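Local coordinates for protein putative methyltransferase (Porphyromonas gingivalis, PDB 3LL7) that is probably a methyltransferase whose core is joined to N-terminal, ferredoxin-like and THUMP-like regions, its substrate not established, at residues S65-P70 / P136-E141; L198-S203 / M244-A249; G305-V310 / N322-T327; S351-L356 / R378-M383. One frame throughout, in Å; residues are numbered along the deposited sequence. Where two conformers were deposited one is given.

The four contacts come in series along the chain. Interaction 1 packs the loop 65-70 on the end of helix 125-138, whose flanking strands 117-122 and 144-149 belong to the ten-strand sheet of the presumed methyltransferase core. Interaction 2, its centre 32 Å from that of interaction 1, joins the loops next to strands 204-209 and 236-244 of the same sheet. Interactions 3 and 4 belong to the seven-strand sheet region at the other end, in the ferredoxin-like and THUMP-like ranges respectively, with centres 28 Å apart. Interactions 2 and 4 lie 58 Å apart, centre to centre. None touches another, so each fastens its own part of an elongated, multidomain chain.

Interaction 1: residues S65-P70 / P136-E141; sequences SSLYIP and PLLLNE
Leu67 and Leu138 meet with their side chains crossing at about a right angle, the methyl CD2 of Leu67 lying 3.9 Å from CD1 of Leu138. Leu67 has CG anti to its carbonyl carbon (chi1 -76°), and from there the CD2 branch reaches the end of helix 125-138. The same methyl lies 4.2 Å from CB of Leu137, so one branch of Leu67 serves two successive leucines. Leu137 works in the other direction: its CB points toward the loop, and CD1 comes up against the backbone of Ser66, 3.8 Å from the Ser66 carbonyl O. A serine is small enough there to let a leucine methyl approach the main chain. Leucine suits the other three places because a flexible, apolar branch can reach the facing chain.

No hydrogen bond joins the two segments. The polar ties come from the preceding turns of the helix, where His133 NE2 is hydrogen-bonded to Ser66 O and Asn134 ND2 to Tyr68 O. Beyond the contact, Leu138 also packs on Ile64 and on Ile109 of helix 106-112, while Ser66 touches helix 8-20. The chemistry is therefore divided: methyl groups fill the interface through dispersion and the hydrophobic effect, which set little direction, whereas the histidine and asparagine one turn back supply the directional bonds that fix where the loop lies on the helix.

Interaction 2: residues L198-S203 / M244-A249; sequences LLPFCS and MSLNEA
Leu199 and Leu246 form the apolar centre of this contact, their side chains crossing obliquely with CB of Leu199 only 3.5 Å from CG of Leu246, a tight fit. In Leu246, CG stands anti to the carbonyl carbon (chi1 -81°), and its CD1 branch continues over the next residue, 3.8 Å from CG of Pro200. Another branch of Leu199 is used too: its CD2 methyl lies 3.7 Å from the carbonyl O of Met244, a selenomethionine. A branched leucine thus touches both a side chain and the main chain, while proline offers a rigid, puckered ring whose CG and CD meet the Leu246 methyl.

Polar groups lie beside this patch. One water accepts from Leu246 N at 2.9 Å and lies 2.8 Å from Leu199 O and 3.0 Å from Ser203 O, tying together three backbone groups that do not bond one another directly. Ser245 OG donates to Ser203 O at 2.6 Å, although the position of that hydroxyl is doubtful. The turn on the other segment fits an ST turn, Asn247 N donating back to Ser245 OG, with the same reservation.

Further out, Phe201 N bonds to Leu198 O and closes the short 3-10 turn that presents Leu199 and Pro200. Glu248 makes a salt bridge with Arg243. Leu199 also packs on Ile205 of strand 204-209, while Leu246 rests on His224. The contact therefore spans the connection from helix 191-198 into strand 204-209 and the exit of strand 236-244, an antiparallel pair within a sheet whose strand order is consistent with the class I methyltransferase fold.

Interaction 3: residues G305-V310 / N322-T327; sequences GAFKTV and NSHLYT. With FMT (formic acid), chain J.
In the ferredoxin-like domain, the start of helix 307-314 is held on strand 323-328 by an aromatic stack, Phe307 on His324, and a hydrogen bond from Tyr326 to the Phe307 backbone. The Phe307 and His324 rings make an offset stack, nearly parallel at 10°, with centroids 4.0 Å apart. CD1 of Phe307 sits over the centre of the imidazole, and NE2 of His324 lies 3.4 Å from Phe307 CE1 near the rim of the phenyl ring. A flat, polar imidazole suits this place because it can stack while its edge bonds elsewhere: His324 ND1 is hydrogen-bonded to Lys318 NZ, whose positive charge may disfavour protonation of the histidine.

The Tyr326 hydroxyl donates to Phe307 O at 2.6 Å, in the carbonyl plane, on a lone pair, with a C=O...O angle of 124°. Val310 CG1, anti to the backbone N (chi1 173°), lies over one tyrosine face near the rim. Near the strand, Asn322 ND2 donates to O2 of a formic acid, probably from the crystallisation liquor and also bonded to Asn369 ND2.

Helix 299-304 adds Leu302 beside both stacked rings and Leu301 beside Val310, while Phe272 of strand 272-274 also touches Val310. Strand 323-328 runs between antiparallel strands 317-320 and 293-297, and with Phe307 and Val310 on His324 and Tyr326, the helix lies on one face near the edge strand 317-320.

Interaction 4: residues S351-L356 / R378-M383; sequences SVLKQL and RQRSKM. With EDO (1,2-ethanediol), chain C.
Lys354 reaches Arg380 through a chain bent at chi2 (-69°), which turns CD, and at chi4 (-58°), which turns NZ onto the backbone. There NZ donates to Arg380 O at 2.7 Å, in the carbonyl plane and on a lone pair. Met383, a selenomethionine, is curled as well: bends at chi2 and chi3 carry its CE methyl to 3.3 Å from Leu356 O and 3.8 Å from Leu356 CB. Lysine suits this exposed position because its long chain crosses the gap and a cation can meet the carbonyls at a helix end, where the helix dipole would probably favour it. A water that accepts weakly from NZ also donates to Gln379 O, extending the grip to a second carbonyl.

Between these two lies close backbone contact. Leu353 and Ser381 have CA atoms 4.7 Å apart, and Leu353 O meets Ser381 CA at 3.2 Å in a CA-H...O contact. A small serine permits this; its hydroxyl turns back to Leu377 O, keeping it satisfied within the helix. Leu353 and Arg380 run side by side, Leu353 CD1 3.8 Å from Arg380 CB, and Leu356 CD1 rests on Ser381 CB. Away from the contact, Arg378 NH1 donates to Met383 O, and its NE and NH2 hold an ethanediol.

The helix ends with Lys382 at positive phi (59°) and Met383 N bonded to Arg378 O at 3.2 Å; with a weak Lys382 N to Gln379 O bond, this fits a Schellman motif. In the THUMP-like domain the contact joins that helix end to the turns after strand 337-347, with Leu356 and Met383 both on Leu391 of strand 389-395.

Interaction 1: residues S65-P70 / P136-E141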
loop_
_atom_site.group_PDB
_atom_site.type_symbol
_atom_site.label_atom_id
_atom_site.label_comp_id
_atom_site.label_asym_id
_atom_site.label_seq_id
_atom_site.Cartn_x
_atom_site.Cartn_y
_atom_site.Cartn_z
ATOM N N SER A 65 3.477 -16.722 -20.163
ATOM C CA SER A 65 4.329 -16.781 -21.340
ATOM C C SER A 65 4.153 -15.551 -22.221
ATOM O O SER A 65 3.031 -15.107 -22.511
ATOM C CB SER A 65 4.055 -18.056 -22.160
ATOM O OG SER A 65 3.086 -17.824 -23.173
ATOM N N SER A 66 5.276 -14.997 -22.643
ATOM C CA SER A 66 5.228 -13.907 -23.581
ATOM C C SER A 66 5.157 -12.549 -22.909
ATOM O O SER A 66 5.181 -11.542 -23.611
ATOM C CB SER A 66 4.036 -14.065 -24.533
ATOM O OG SER A 66 4.472 -14.177 -25.877
ATOM N N LEU A 67 5.046 -12.508 -21.581
ATOM C CA LEU A 67 5.065 -11.207 -20.878
ATOM C C LEU A 67 6.447 -10.624 -21.002
ATOM O O LEU A 67 7.450 -11.351 -20.866
ATOM C CB LEU A 67 4.680 -11.281 -19.383
ATOM C CG LEU A 67 3.211 -11.459 -19.000
ATOM C CD1 LEU A 67 3.079 -11.289 -17.514
ATOM C CD2 LEU A 67 2.245 -10.504 -19.730
ATOM N N TYR A 68 6.490 -9.324 -21.297
ATOM C CA TYR A 68 7.728 -8.612 -21.484
ATOM C C TYR A 68 7.781 -7.441 -20.496
ATOM O O TYR A 68 6.894 -6.590 -20.507
ATOM C CB TYR A 68 7.820 -8.082 -22.912
ATOM C CG TYR A 68 9.116 -7.378 -23.188
ATOM C CD1 TYR A 68 10.296 -8.098 -23.371
ATOM C CD2 TYR A 68 9.173 -5.993 -23.253
ATOM C CE1 TYR A 68 11.505 -7.453 -23.615
ATOM C CE2 TYR A 68 10.391 -5.325 -23.509
ATOM C CZ TYR A 68 11.555 -6.067 -23.668
ATOM O OH TYR A 68 12.767 -5.458 -23.914
ATOM N N ILE A 69 8.831 -7.399 -19.677
ATOM C CA ILE A 69 9.013 -6.315 -18.685
ATOM C C ILE A 69 9.818 -5.161 -19.260
ATOM O O ILE A 69 10.977 -5.344 -19.613
ATOM C CB ILE A 69 9.678 -6.845 -17.403
ATOM C CG1 ILE A 69 8.878 -8.033 -16.870
ATOM C CG2 ILE A 69 9.825 -5.732 -16.339
ATOM C CD1 ILE A 69 7.396 -7.730 -16.595
ATOM N N PRO A 70 9.205 -3.953 -19.347
ATOM C CA PRO A 70 9.867 -2.909 -20.132
ATOM C C PRO A 70 11.190 -2.482 -19.512
ATOM O O PRO A 70 12.133 -2.206 -20.243
ATOM C CB PRO A 70 8.855 -1.758 -20.155
ATOM C CG PRO A 70 7.939 -1.998 -18.993
ATOM C CD PRO A 70 7.927 -3.505 -18.767
ATOM N N PRO A 136 -3.149 -7.241 -23.348
ATOM C CA PRO A 136 -4.036 -8.264 -23.931
ATOM C C PRO A 136 -3.766 -9.709 -23.474
ATOM O O PRO A 136 -4.665 -10.541 -23.555
ATOM C CB PRO A 136 -3.800 -8.132 -25.442
ATOM C CG PRO A 136 -3.277 -6.773 -25.628
ATOM C CD PRO A 136 -2.446 -6.488 -24.401
ATOM N N LEU A 137 -2.558 -10.008 -23.002
ATOM C CA LEU A 137 -2.259 -11.346 -22.474
ATOM C C LEU A 137 -2.784 -11.544 -21.046
ATOM O O LEU A 137 -2.812 -12.669 -20.518
ATOM C CB LEU A 137 -0.754 -11.602 -22.522
ATOM C CG LEU A 137 -0.143 -11.390 -23.914
ATOM C CD1 LEU A 137 1.352 -11.386 -23.841
ATOM C CD2 LEU A 137 -0.649 -12.460 -24.883
ATOM N N LEU A 138 -3.167 -10.443 -20.404
ATOM C CA LEU A 138 -3.577 -10.487 -19.007
ATOM C C LEU A 138 -5.072 -10.290 -18.786
ATOM O O LEU A 138 -5.567 -10.548 -17.693
ATOM C CB LEU A 138 -2.798 -9.453 -18.191
ATOM C CG LEU A 138 -1.297 -9.724 -18.020
ATOM C CD1 LEU A 138 -0.503 -8.415 -17.906
ATOM C CD2 LEU A 138 -1.025 -10.670 -16.839
ATOM N N LEU A 139 -5.779 -9.814 -19.805
ATOM C CA LEU A 139 -7.198 -9.530 -19.653
ATOM C C LEU A 139 -8.012 -10.794 -19.866
ATOM O O LEU A 139 -7.688 -11.582 -20.760
ATOM C CB LEU A 139 -7.668 -8.486 -20.659
ATOM C CG LEU A 139 -7.156 -7.044 -20.649
ATOM C CD1 LEU A 139 -7.459 -6.461 -22.023
ATOM C CD2 LEU A 139 -7.786 -6.217 -19.579
ATOM N N ASN A 140 -9.069 -10.962 -19.059
ATOM C CA ASN A 140 -10.071 -12.013 -19.247
ATOM C C ASN A 140 -10.734 -11.854 -20.616
ATOM O O ASN A 140 -10.478 -10.870 -21.320
ATOM C CB ASN A 140 -11.138 -11.971 -18.128
ATOM C CG ASN A 140 -10.535 -11.815 -16.729
ATOM O OD1 ASN A 140 -9.360 -12.123 -16.501
ATOM N ND2 ASN A 140 -11.341 -11.320 -15.786
ATOM N N GLU A 141 -11.571 -12.814 -21.000
ATOM C CA GLU A 141 -12.267 -12.734 -22.281
ATOM C C GLU A 141 -13.333 -11.632 -22.271
ATOM O O GLU A 141 -13.917 -11.322 -21.225
ATOM C CB GLU A 141 -12.884 -14.087 -22.668
ATOM C CG GLU A 141 -13.045 -14.278 -24.187
ATOM C CD GLU A 141 -13.820 -15.533 -24.574
ATOM O OE1 GLU A 141 -14.817 -15.873 -23.897
ATOM O OE2 GLU A 141 -13.441 -16.177 -25.581
#

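Interaction 2: residues L198-S203 / M244-A249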
loop_
_atom_site.group_PDB
_atom_site.type_symbol
_atom_site.label_atom_id
_atom_site.label_comp_id
_atom_site.label_asym_id
_atom_site.label_seq_id
_atom_site.Cartn_x
_atom_site.Cartn_y
_atom_site.Cartn_z
ATOM N N LEU A 198 -11.960 17.340 -15.229
ATOM C CA LEU A 198 -12.463 15.999 -15.539
ATOM C C LEU A 198 -13.632 15.466 -14.700
ATOM O O LEU A 198 -14.369 14.600 -15.167
ATOM C CB LEU A 198 -11.308 14.983 -15.603
ATOM C CG LEU A 198 -10.409 15.180 -16.835
ATOM C CD1 LEU A 198 -9.153 14.291 -16.794
ATOM C CD2 LEU A 198 -11.192 14.948 -18.130
ATOM N N LEU A 199 -13.830 15.985 -13.492
ATOM C CA LEU A 199 -14.995 15.563 -12.692
ATOM C C LEU A 199 -16.344 15.652 -13.429
ATOM O O LEU A 199 -17.192 14.767 -13.241
ATOM C CB LEU A 199 -15.061 16.286 -11.343
ATOM C CG LEU A 199 -14.100 15.750 -10.286
ATOM C CD1 LEU A 199 -14.142 16.615 -9.028
ATOM C CD2 LEU A 199 -14.441 14.293 -9.975
ATOM N N PRO A 200 -16.538 16.696 -14.284
ATOM C CA PRO A 200 -17.765 16.754 -15.073
ATOM C C PRO A 200 -17.938 15.657 -16.132
ATOM O O PRO A 200 -19.011 15.574 -16.740
ATOM C CB PRO A 200 -17.662 18.119 -15.771
ATOM C CG PRO A 200 -16.769 18.917 -14.891
ATOM C CD PRO A 200 -15.761 17.948 -14.426
ATOM N N PHE A 201 -16.906 14.845 -16.368
ATOM C CA PHE A 201 -16.938 13.851 -17.449
ATOM C C PHE A 201 -16.702 12.427 -16.989
ATOM O O PHE A 201 -16.389 11.551 -17.802
ATOM C CB PHE A 201 -15.923 14.215 -18.534
ATOM C CG PHE A 201 -16.263 15.470 -19.257
ATOM C CD1 PHE A 201 -17.192 15.453 -20.299
ATOM C CD2 PHE A 201 -15.670 16.679 -18.900
ATOM C CE1 PHE A 201 -17.527 16.616 -20.977
ATOM C CE2 PHE A 201 -16.001 17.865 -19.591
ATOM C CZ PHE A 201 -16.930 17.824 -20.624
ATOM N N CYS A 202 -16.834 12.206 -15.685
ATOM C CA CYS A 202 -16.794 10.872 -15.111
ATOM C C CYS A 202 -17.721 10.821 -13.902
ATOM O O CYS A 202 -18.203 11.870 -13.433
ATOM C CB CYS A 202 -15.354 10.488 -14.726
ATOM S SG CYS A 202 -14.635 11.503 -13.415
ATOM N N SER A 203 -18.009 9.614 -13.420
ATOM C CA SER A 203 -18.754 9.466 -12.172
ATOM C C SER A 203 -17.850 9.777 -10.982
ATOM O O SER A 203 -18.205 10.608 -10.144
ATOM C CB SER A 203 -19.377 8.071 -12.042
ATOM O OG SER A 203 -20.432 7.895 -12.980
HETATM N N MSE A 244 -13.108 11.041 -5.534
HETATM C CA MSE A 244 -13.782 12.337 -5.705
HETATM C C MSE A 244 -14.931 12.205 -6.682
HETATM O O MSE A 244 -14.863 11.418 -7.622
HETATM C CB MSE A 244 -12.836 13.405 -6.256
HETATM C CG MSE A 244 -11.924 13.984 -5.218
HETATM SE SE MSE A 244 -10.316 14.675 -6.013
HETATM C CE MSE A 244 -9.625 12.926 -6.480
ATOM N N SER A 245 -15.988 12.978 -6.465
ATOM C CA SER A 245 -17.144 12.891 -7.320
ATOM C C SER A 245 -17.977 14.157 -7.172
ATOM O O SER A 245 -18.277 14.569 -6.044
ATOM C CB SER A 245 -17.964 11.647 -6.962
ATOM O OG SER A 245 -19.088 11.499 -7.819
ATOM N N LEU A 246 -18.284 14.792 -8.307
ATOM C CA LEU A 246 -19.246 15.930 -8.383
ATOM C C LEU A 246 -20.679 15.415 -8.290
ATOM O O LEU A 246 -21.642 16.182 -8.129
ATOM C CB LEU A 246 -19.100 16.658 -9.717
ATOM C CG LEU A 246 -18.017 17.701 -10.018
ATOM C CD1 LEU A 246 -18.224 18.245 -11.438
ATOM C CD2 LEU A 246 -18.023 18.849 -9.035
ATOM N N ASN A 247 -20.784 14.099 -8.395
ATOM C CA ASN A 247 -22.012 13.335 -8.479
ATOM C C ASN A 247 -22.770 13.324 -7.171
ATOM O O ASN A 247 -23.962 13.081 -7.147
ATOM C CB ASN A 247 -21.643 11.888 -8.843
ATOM C CG ASN A 247 -22.611 11.251 -9.822
ATOM O OD1 ASN A 247 -23.826 11.234 -9.591
ATOM N ND2 ASN A 247 -22.074 10.701 -10.918
ATOM N N GLU A 248 -22.057 13.571 -6.082
ATOM C CA GLU A 248 -22.584 13.439 -4.730
ATOM C C GLU A 248 -22.328 14.773 -4.014
ATOM O O GLU A 248 -21.464 15.546 -4.433
ATOM C CB GLU A 248 -21.885 12.251 -4.034
ATOM C CG GLU A 248 -21.982 10.903 -4.824
ATOM C CD GLU A 248 -20.867 9.888 -4.506
ATOM O OE1 GLU A 248 -20.334 9.889 -3.377
ATOM O OE2 GLU A 248 -20.524 9.067 -5.391
ATOM N N ALA A 249 -23.085 15.066 -2.961
ATOM C CA ALA A 249 -22.894 16.313 -2.216
ATOM C C ALA A 249 -21.479 16.460 -1.663
ATOM O O ALA A 249 -20.853 15.463 -1.265
ATOM C CB ALA A 249 -23.917 16.422 -1.078
HETATM O O HOH W 1 -17.682 13.456 -10.829
#

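Interaction 3: residues G305-V310 / N322-T327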
loop_
_atom_site.group_PDB
_atom_site.type_symbol
_atom_site.label_atom_id
_atom_site.label_comp_id
_atom_site.label_asym_id
_atom_site.label_seq_id
_atom_site.Cartn_x
_atom_site.Cartn_y
_atom_site.Cartn_z
ATOM N N GLY A 305 -4.859 7.867 11.912
ATOM C CA GLY A 305 -4.950 8.674 13.124
ATOM C C GLY A 305 -6.158 8.414 14.006
ATOM O O GLY A 305 -6.574 9.323 14.745
ATOM N N ALA A 306 -6.696 7.196 13.969
ATOM C CA ALA A 306 -7.863 6.825 14.782
ATOM C C ALA A 306 -7.446 6.453 16.224
ATOM O O ALA A 306 -7.924 5.457 16.769
ATOM C CB ALA A 306 -8.605 5.613 14.133
ATOM N N PHE A 307 -6.594 7.268 16.836
ATOM C CA PHE A 307 -5.974 6.928 18.135
ATOM C C PHE A 307 -7.013 6.764 19.253
ATOM O O PHE A 307 -7.019 5.746 19.997
ATOM C CB PHE A 307 -4.967 8.024 18.512
ATOM C CG PHE A 307 -3.887 8.288 17.451
ATOM C CD1 PHE A 307 -3.066 7.253 16.970
ATOM C CD2 PHE A 307 -3.679 9.575 16.971
ATOM C CE1 PHE A 307 -2.062 7.497 15.997
ATOM C CE2 PHE A 307 -2.680 9.846 15.985
ATOM C CZ PHE A 307 -1.875 8.794 15.505
ATOM N N LYS A 308 -7.888 7.758 19.376
ATOM C CA LYS A 308 -8.944 7.749 20.378
ATOM C C LYS A 308 -10.136 6.925 19.933
ATOM O O LYS A 308 -10.749 6.207 20.745
ATOM C CB LYS A 308 -9.364 9.184 20.692
ATOM C CG LYS A 308 -8.231 9.998 21.284
ATOM C CD LYS A 308 -8.399 11.481 20.889
ATOM C CE LYS A 308 -9.607 12.101 21.476
ATOM N NZ LYS A 308 -9.882 13.491 20.889
ATOM N N THR A 309 -10.487 7.025 18.642
ATOM C CA THR A 309 -11.681 6.331 18.157
ATOM C C THR A 309 -11.612 4.808 18.385
ATOM O O THR A 309 -12.609 4.191 18.728
ATOM C CB THR A 309 -11.929 6.654 16.674
ATOM O OG1 THR A 309 -12.023 8.088 16.540
ATOM C CG2 THR A 309 -13.275 6.102 16.206
ATOM N N VAL A 310 -10.446 4.215 18.214
ATOM C CA VAL A 310 -10.341 2.769 18.432
ATOM C C VAL A 310 -10.736 2.438 19.882
ATOM O O VAL A 310 -11.481 1.485 20.135
ATOM C CB VAL A 310 -8.938 2.221 18.101
ATOM C CG1 VAL A 310 -8.827 0.711 18.507
ATOM C CG2 VAL A 310 -8.610 2.386 16.615
ATOM N N ASN A 322 0.296 9.779 23.616
ATOM C CA ASN A 322 1.379 9.407 22.668
ATOM C C ASN A 322 1.796 7.903 22.680
ATOM O O ASN A 322 2.661 7.505 21.874
ATOM C CB ASN A 322 2.589 10.291 22.894
ATOM C CG ASN A 322 2.263 11.794 22.648
ATOM O OD1 ASN A 322 1.476 12.120 21.767
ATOM N ND2 ASN A 322 2.848 12.667 23.424
ATOM N N SER A 323 1.207 7.089 23.564
ATOM C CA SER A 323 1.431 5.636 23.531
ATOM C C SER A 323 0.267 4.962 22.803
ATOM O O SER A 323 -0.846 4.851 23.334
ATOM C CB SER A 323 1.552 5.035 24.955
ATOM O OG SER A 323 2.525 5.721 25.707
ATOM N N HIS A 324 0.516 4.507 21.580
ATOM C CA HIS A 324 -0.574 3.978 20.797
ATOM C C HIS A 324 -0.720 2.488 21.072
ATOM O O HIS A 324 -0.399 1.638 20.234
ATOM C CB HIS A 324 -0.396 4.344 19.330
ATOM C CG HIS A 324 -0.245 5.826 19.108
ATOM N ND1 HIS A 324 -0.947 6.754 19.851
ATOM C CD2 HIS A 324 0.511 6.539 18.235
ATOM C CE1 HIS A 324 -0.637 7.968 19.437
ATOM N NE2 HIS A 324 0.242 7.864 18.453
ATOM N N LEU A 325 -1.141 2.214 22.308
ATOM C CA LEU A 325 -1.467 0.898 22.812
ATOM C C LEU A 325 -2.675 1.027 23.710
ATOM O O LEU A 325 -2.903 2.071 24.338
ATOM C CB LEU A 325 -0.326 0.352 23.721
ATOM C CG LEU A 325 0.983 0.014 23.035
ATOM C CD1 LEU A 325 1.980 -0.341 24.204
ATOM C CD2 LEU A 325 0.783 -1.206 22.099
ATOM N N TYR A 326 -3.391 -0.070 23.818
ATOM C CA TYR A 326 -4.641 -0.142 24.566
ATOM C C TYR A 326 -4.601 -1.305 25.521
ATOM O O TYR A 326 -3.825 -2.254 25.321
ATOM C CB TYR A 326 -5.832 -0.301 23.611
ATOM C CG TYR A 326 -5.820 0.735 22.535
ATOM C CD1 TYR A 326 -6.425 1.991 22.722
ATOM C CD2 TYR A 326 -5.157 0.480 21.342
ATOM C CE1 TYR A 326 -6.397 2.961 21.702
ATOM C CE2 TYR A 326 -5.112 1.435 20.324
ATOM C CZ TYR A 326 -5.719 2.661 20.511
ATOM O OH TYR A 326 -5.675 3.591 19.503
ATOM N N THR A 327 -5.498 -1.268 26.511
ATOM C CA THR A 327 -5.598 -2.360 27.463
ATOM C C THR A 327 -7.053 -2.521 27.952
ATOM O O THR A 327 -7.831 -1.563 27.937
ATOM C CB THR A 327 -4.616 -2.160 28.657
ATOM O OG1 THR A 327 -4.537 -3.376 29.405
ATOM C CG2 THR A 327 -5.071 -1.030 29.581
HETATM C C FMT J . 5.335 11.536 26.414
HETATM O O1 FMT J . 5.560 10.494 27.034
HETATM O O2 FMT J . 5.099 11.591 25.205
#

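Interaction 4: residues S351-L356 / R378-M383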
loop_
_atom_site.group_PDB
_atom_site.type_symbol
_atom_site.label_atom_id
_atom_site.label_comp_id
_atom_site.label_asym_id
_atom_site.label_seq_id
_atom_site.Cartn_x
_atom_site.Cartn_y
_atom_site.Cartn_z
ATOM N N SER A 351 18.968 0.708 34.984
ATOM C CA SER A 351 19.440 -0.470 35.707
ATOM C C SER A 351 18.637 -1.748 35.401
ATOM O O SER A 351 19.157 -2.842 35.547
ATOM C CB SER A 351 19.464 -0.205 37.225
ATOM O OG SER A 351 18.138 -0.078 37.684
ATOM N N VAL A 352 17.374 -1.649 34.981
ATOM C CA VAL A 352 16.641 -2.907 34.706
ATOM C C VAL A 352 17.086 -3.613 33.436
ATOM O O VAL A 352 16.867 -4.824 33.279
ATOM C CB VAL A 352 15.073 -2.776 34.662
ATOM C CG1 VAL A 352 14.539 -2.094 35.903
ATOM C CG2 VAL A 352 14.637 -2.093 33.390
ATOM N N LEU A 353 17.673 -2.873 32.504
ATOM C CA LEU A 353 18.088 -3.433 31.208
ATOM C C LEU A 353 18.921 -4.698 31.318
ATOM O O LEU A 353 18.615 -5.711 30.659
ATOM C CB LEU A 353 18.860 -2.384 30.383
ATOM C CG LEU A 353 18.059 -1.211 29.795
ATOM C CD1 LEU A 353 19.055 -0.088 29.328
ATOM C CD2 LEU A 353 17.165 -1.648 28.645
ATOM N N LYS A 354 19.975 -4.683 32.140
ATOM C CA LYS A 354 20.803 -5.896 32.252
ATOM C C LYS A 354 20.107 -7.004 33.036
ATOM O O LYS A 354 20.556 -8.161 33.047
ATOM C CB LYS A 354 22.213 -5.592 32.785
ATOM C CG LYS A 354 23.114 -4.811 31.805
ATOM C CD LYS A 354 23.534 -5.612 30.565
ATOM C CE LYS A 354 24.550 -4.824 29.718
ATOM N NZ LYS A 354 24.024 -3.464 29.260
ATOM N N GLN A 355 18.967 -6.687 33.654
ATOM C CA GLN A 355 18.251 -7.726 34.376
ATOM C C GLN A 355 17.250 -8.457 33.524
ATOM O O GLN A 355 16.709 -9.480 33.955
ATOM C CB GLN A 355 17.526 -7.143 35.577
ATOM C CG GLN A 355 18.447 -6.631 36.658
ATOM C CD GLN A 355 17.681 -6.323 37.917
ATOM O OE1 GLN A 355 17.071 -7.212 38.531
ATOM N NE2 GLN A 355 17.667 -5.046 38.296
ATOM N N LEU A 356 16.959 -7.951 32.310
ATOM C CA LEU A 356 15.865 -8.545 31.541
ATOM C C LEU A 356 16.037 -9.959 31.112
ATOM O O LEU A 356 15.037 -10.678 30.974
ATOM C CB LEU A 356 15.502 -7.689 30.295
ATOM C CG LEU A 356 14.966 -6.308 30.572
ATOM C CD1 LEU A 356 14.714 -5.650 29.177
ATOM C CD2 LEU A 356 13.666 -6.346 31.410
ATOM N N ARG A 378 17.180 -4.085 22.743
ATOM C CA ARG A 378 17.766 -5.387 22.544
ATOM C C ARG A 378 19.249 -5.445 22.913
ATOM O O ARG A 378 19.698 -6.346 23.655
ATOM C CB ARG A 378 17.580 -5.868 21.103
ATOM C CG ARG A 378 18.152 -7.295 20.970
ATOM C CD ARG A 378 17.753 -8.013 19.693
ATOM N NE ARG A 378 16.303 -8.099 19.458
ATOM C CZ ARG A 378 15.447 -8.917 20.085
ATOM N NH1 ARG A 378 15.833 -9.739 21.071
ATOM N NH2 ARG A 378 14.173 -8.898 19.714
ATOM N N GLN A 379 20.029 -4.513 22.377
ATOM C CA GLN A 379 21.465 -4.599 22.596
ATOM C C GLN A 379 21.882 -4.330 24.029
ATOM O O GLN A 379 22.818 -4.970 24.545
ATOM C CB GLN A 379 22.243 -3.717 21.613
ATOM C CG GLN A 379 22.137 -4.226 20.163
ATOM C CD GLN A 379 23.111 -3.547 19.210
ATOM O OE1 GLN A 379 24.150 -3.032 19.625
ATOM N NE2 GLN A 379 22.797 -3.602 17.909
ATOM N N ARG A 380 21.188 -3.401 24.666
ATOM C CA ARG A 380 21.529 -3.029 26.033
ATOM C C ARG A 380 21.087 -4.088 27.046
ATOM O O ARG A 380 21.705 -4.214 28.096
ATOM C CB ARG A 380 20.955 -1.651 26.372
ATOM C CG ARG A 380 21.607 -0.546 25.456
ATOM C CD ARG A 380 20.945 0.819 25.597
ATOM N NE ARG A 380 21.321 1.684 24.459
ATOM C CZ ARG A 380 21.331 3.023 24.470
ATOM N NH1 ARG A 380 21.002 3.700 25.571
ATOM N NH2 ARG A 380 21.690 3.690 23.376
ATOM N N SER A 381 20.044 -4.844 26.719
ATOM C CA SER A 381 19.623 -5.967 27.585
ATOM C C SER A 381 20.272 -7.316 27.224
ATOM O O SER A 381 20.173 -8.268 28.001
ATOM C CB SER A 381 18.101 -6.120 27.566
ATOM O OG SER A 381 17.638 -6.450 26.263
ATOM N N LYS A 382 20.936 -7.385 26.073
ATOM C CA LYS A 382 21.510 -8.637 25.534
ATOM C C LYS A 382 20.452 -9.718 25.310
ATOM O O LYS A 382 20.720 -10.909 25.435
ATOM C CB LYS A 382 22.693 -9.119 26.399
ATOM C CG LYS A 382 23.852 -8.064 26.426
ATOM C CD LYS A 382 24.992 -8.396 27.419
ATOM C CE LYS A 382 25.453 -9.805 27.309
ATOM N NZ LYS A 382 26.085 -10.078 25.985
HETATM N N MSE A 383 19.255 -9.293 24.914
HETATM C CA MSE A 383 18.128 -10.212 24.819
HETATM C C MSE A 383 18.185 -10.971 23.501
HETATM O O MSE A 383 18.249 -10.385 22.433
HETATM C CB MSE A 383 16.821 -9.414 24.929
HETATM C CG MSE A 383 15.586 -10.233 24.736
HETATM SE SE MSE A 383 15.407 -11.559 26.130
HETATM C CE MSE A 383 15.551 -10.415 27.684
HETATM C C1 EDO C . 14.718 -5.045 17.600
HETATM O O1 EDO C . 15.785 -5.998 17.632
HETATM C C2 EDO C . 13.436 -5.682 17.074
HETATM O O2 EDO C . 13.249 -7.015 17.574
HETATM O O HOH W 2 24.923 -4.638 26.399
#